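Side-chain contact in methyl-accepting/DNA response regulator (Bacillus cereus, PDB 3D6W), which probably binds DNA as a response regulator of a phosphorelay, the chain here being its LytTR-type DNA-binding domain: residues Thr31-Glu36 with Gln47-Leu52. Numbering follows the deposited sequence.
Sequences TYVNAE and QEFEYL
In this LytTR domain, the short helix 46-52 lies against one face of the antiparallel sheet that contains strands 21-27, 30-35 and 39-42, and Phe49 is the residue that reaches from it to Thr31 and Val33 of strand 30-35. The contact is small and apolar, with 95 Å² buried in all and no hydrogen bond between the two segments. Phe49 meets the strand through CD2, CE2 and CZ of its ring. Phe49 CE2 lies 3.9 Å from the methyl CG2 of Thr31. Phe49 CD2 is 4.1 Å from Thr31 CG2. Farther along the strand, CG2 of Val33 stands 4.3 Å from Phe49 CZ. Both methyls meet the ring at a slant. Thr31 divides its side chain between two tasks. With chi1 (to OG1) at -59°, OG1 sits beside the backbone N, and CG2 lies anti to that N and faces the ring. OG1 is hydrogen-bonded to the carbonyl O of Tyr44, just ahead of the helix, which satisfies the buried hydroxyl and helps hold the torsion that puts CG2 by the ring. The nearest CA atoms, those of Thr31 and Phe49, are still 9.7 Å apart, so the side chains span the gap. His42 of the neighbouring strand 39-42 packs edge-to-face with the Phe49 ring, and Leu24 of strand 21-27 touches both Thr31 and Phe49. Strand 4-8 adds Val5 against Phe49 and Leu7 against Val33.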
loop_
_atom_site.group_PDB
_atom_site.type_symbol
_atom_site.label_atom_id
_atom_site.label_comp_id
_atom_site.label_asym_id
_atom_site.label_seq_id
_atom_site.Cartn_x
_atom_site.Cartn_y
_atom_site.Cartn_z
ATOM N N THR A 31 0.165 -24.693 15.893
ATOM C CA THR A 31 0.659 -23.368 15.494
ATOM C C THR A 31 -0.172 -22.265 16.100
ATOM O O THR A 31 -1.366 -22.227 15.925
ATOM C CB THR A 31 0.649 -23.182 13.967
ATOM O OG1 THR A 31 1.466 -24.194 13.408
ATOM C CG2 THR A 31 1.177 -21.792 13.549
ATOM N N TYR A 32 0.483 -21.357 16.805
ATOM C CA TYR A 32 -0.181 -20.214 17.382
ATOM C C TYR A 32 0.197 -19.022 16.547
ATOM O O TYR A 32 1.356 -18.743 16.369
ATOM C CB TYR A 32 0.264 -20.010 18.823
ATOM C CG TYR A 32 -0.328 -21.020 19.732
ATOM C CD1 TYR A 32 0.332 -22.236 19.990
ATOM C CD2 TYR A 32 -1.564 -20.789 20.321
ATOM C CE1 TYR A 32 -0.216 -23.187 20.817
ATOM C CE2 TYR A 32 -2.129 -21.736 21.159
ATOM C CZ TYR A 32 -1.454 -22.937 21.400
ATOM O OH TYR A 32 -2.041 -23.860 22.230
ATOM N N VAL A 33 -0.815 -18.350 16.025
ATOM C CA VAL A 33 -0.668 -17.102 15.307
ATOM C C VAL A 33 -0.924 -15.962 16.310
ATOM O O VAL A 33 -2.029 -15.801 16.829
ATOM C CB VAL A 33 -1.631 -17.053 14.084
ATOM C CG1 VAL A 33 -1.267 -15.904 13.174
ATOM C CG2 VAL A 33 -1.576 -18.361 13.301
ATOM N N ASN A 34 0.141 -15.216 16.600
ATOM C CA ASN A 34 0.130 -14.070 17.497
ATOM C C ASN A 34 -0.014 -12.745 16.728
ATOM O O ASN A 34 0.950 -12.236 16.139
ATOM C CB ASN A 34 1.412 -14.047 18.308
ATOM C CG ASN A 34 1.472 -15.146 19.361
ATOM O OD1 ASN A 34 1.778 -16.312 19.062
ATOM N ND2 ASN A 34 1.220 -14.761 20.614
ATOM N N ALA A 35 -1.229 -12.210 16.748
ATOM C CA ALA A 35 -1.595 -10.964 16.081
ATOM C C ALA A 35 -1.665 -9.853 17.120
ATOM O O ALA A 35 -1.622 -10.088 18.328
ATOM C CB ALA A 35 -2.921 -11.115 15.337
ATOM N N GLU A 36 -1.750 -8.623 16.657
ATOM C CA GLU A 36 -1.560 -7.493 17.561
ATOM C C GLU A 36 -2.555 -7.493 18.725
ATOM O O GLU A 36 -2.192 -7.158 19.857
ATOM C CB GLU A 36 -1.673 -6.181 16.810
ATOM C CG GLU A 36 -0.608 -5.945 15.771
ATOM C CD GLU A 36 -0.912 -4.733 14.960
ATOM O OE1 GLU A 36 -2.026 -4.201 15.077
ATOM O OE2 GLU A 36 -0.067 -4.289 14.185
ATOM N N GLN A 47 6.264 -24.841 8.478
ATOM C CA GLN A 47 6.789 -25.130 7.157
ATOM C C GLN A 47 5.810 -24.643 6.073
ATOM O O GLN A 47 6.219 -23.985 5.104
ATOM C CB GLN A 47 7.132 -26.618 7.036
ATOM C CG GLN A 47 7.915 -26.938 5.743
ATOM C CD GLN A 47 8.013 -28.440 5.444
ATOM O OE1 GLN A 47 8.893 -28.879 4.708
ATOM N NE2 GLN A 47 7.092 -29.215 5.980
ATOM N N GLU A 48 4.525 -24.957 6.247
ATOM C CA GLU A 48 3.494 -24.489 5.331
ATOM C C GLU A 48 3.367 -22.968 5.313
ATOM O O GLU A 48 3.326 -22.350 4.244
ATOM C CB GLU A 48 2.159 -25.137 5.635
ATOM C CG GLU A 48 2.166 -26.629 5.177
ATOM C CD GLU A 48 1.105 -27.552 5.829
ATOM O OE1 GLU A 48 0.531 -27.263 6.914
ATOM O OE2 GLU A 48 0.893 -28.617 5.216
ATOM N N PHE A 49 3.324 -22.356 6.481
ATOM C CA PHE A 49 3.343 -20.898 6.553
ATOM C C PHE A 49 4.558 -20.263 5.873
ATOM O O PHE A 49 4.436 -19.197 5.302
ATOM C CB PHE A 49 3.233 -20.409 8.004
ATOM C CG PHE A 49 1.829 -20.287 8.493
ATOM C CD1 PHE A 49 0.998 -19.314 7.994
ATOM C CD2 PHE A 49 1.340 -21.137 9.459
ATOM C CE1 PHE A 49 -0.317 -19.188 8.451
ATOM C CE2 PHE A 49 0.043 -21.012 9.920
ATOM C CZ PHE A 49 -0.779 -20.036 9.416
ATOM N N GLU A 50 5.726 -20.886 5.923
ATOM C CA GLU A 50 6.878 -20.318 5.224
ATOM C C GLU A 50 6.665 -20.196 3.712
ATOM O O GLU A 50 7.203 -19.308 3.056
ATOM C CB GLU A 50 8.128 -21.155 5.455
ATOM C CG GLU A 50 8.828 -20.888 6.743
ATOM C CD GLU A 50 10.230 -21.480 6.736
ATOM O OE1 GLU A 50 10.346 -22.628 7.210
ATOM O OE2 GLU A 50 11.189 -20.794 6.250
ATOM N N TYR A 51 5.915 -21.131 3.157
ATOM C CA TYR A 51 5.568 -21.095 1.776
ATOM C C TYR A 51 4.574 -19.948 1.516
ATOM O O TYR A 51 4.701 -19.218 0.547
ATOM C CB TYR A 51 4.994 -22.466 1.331
ATOM C CG TYR A 51 4.343 -22.403 -0.052
ATOM C CD1 TYR A 51 5.127 -22.445 -1.219
ATOM C CD2 TYR A 51 2.971 -22.208 -0.186
ATOM C CE1 TYR A 51 4.560 -22.336 -2.485
ATOM C CE2 TYR A 51 2.390 -22.091 -1.441
ATOM C CZ TYR A 51 3.186 -22.162 -2.600
ATOM O OH TYR A 51 2.586 -22.073 -3.860
ATOM N N LEU A 52 3.595 -19.771 2.391
ATOM C CA LEU A 52 2.470 -18.908 2.052
ATOM C C LEU A 52 2.586 -17.443 2.475
ATOM O O LEU A 52 1.956 -16.566 1.888
ATOM C CB LEU A 52 1.166 -19.539 2.512
ATOM C CG LEU A 52 0.668 -19.413 3.914
ATOM C CD1 LEU A 52 -0.198 -18.139 4.048
ATOM C CD2 LEU A 52 -0.154 -20.725 4.250
#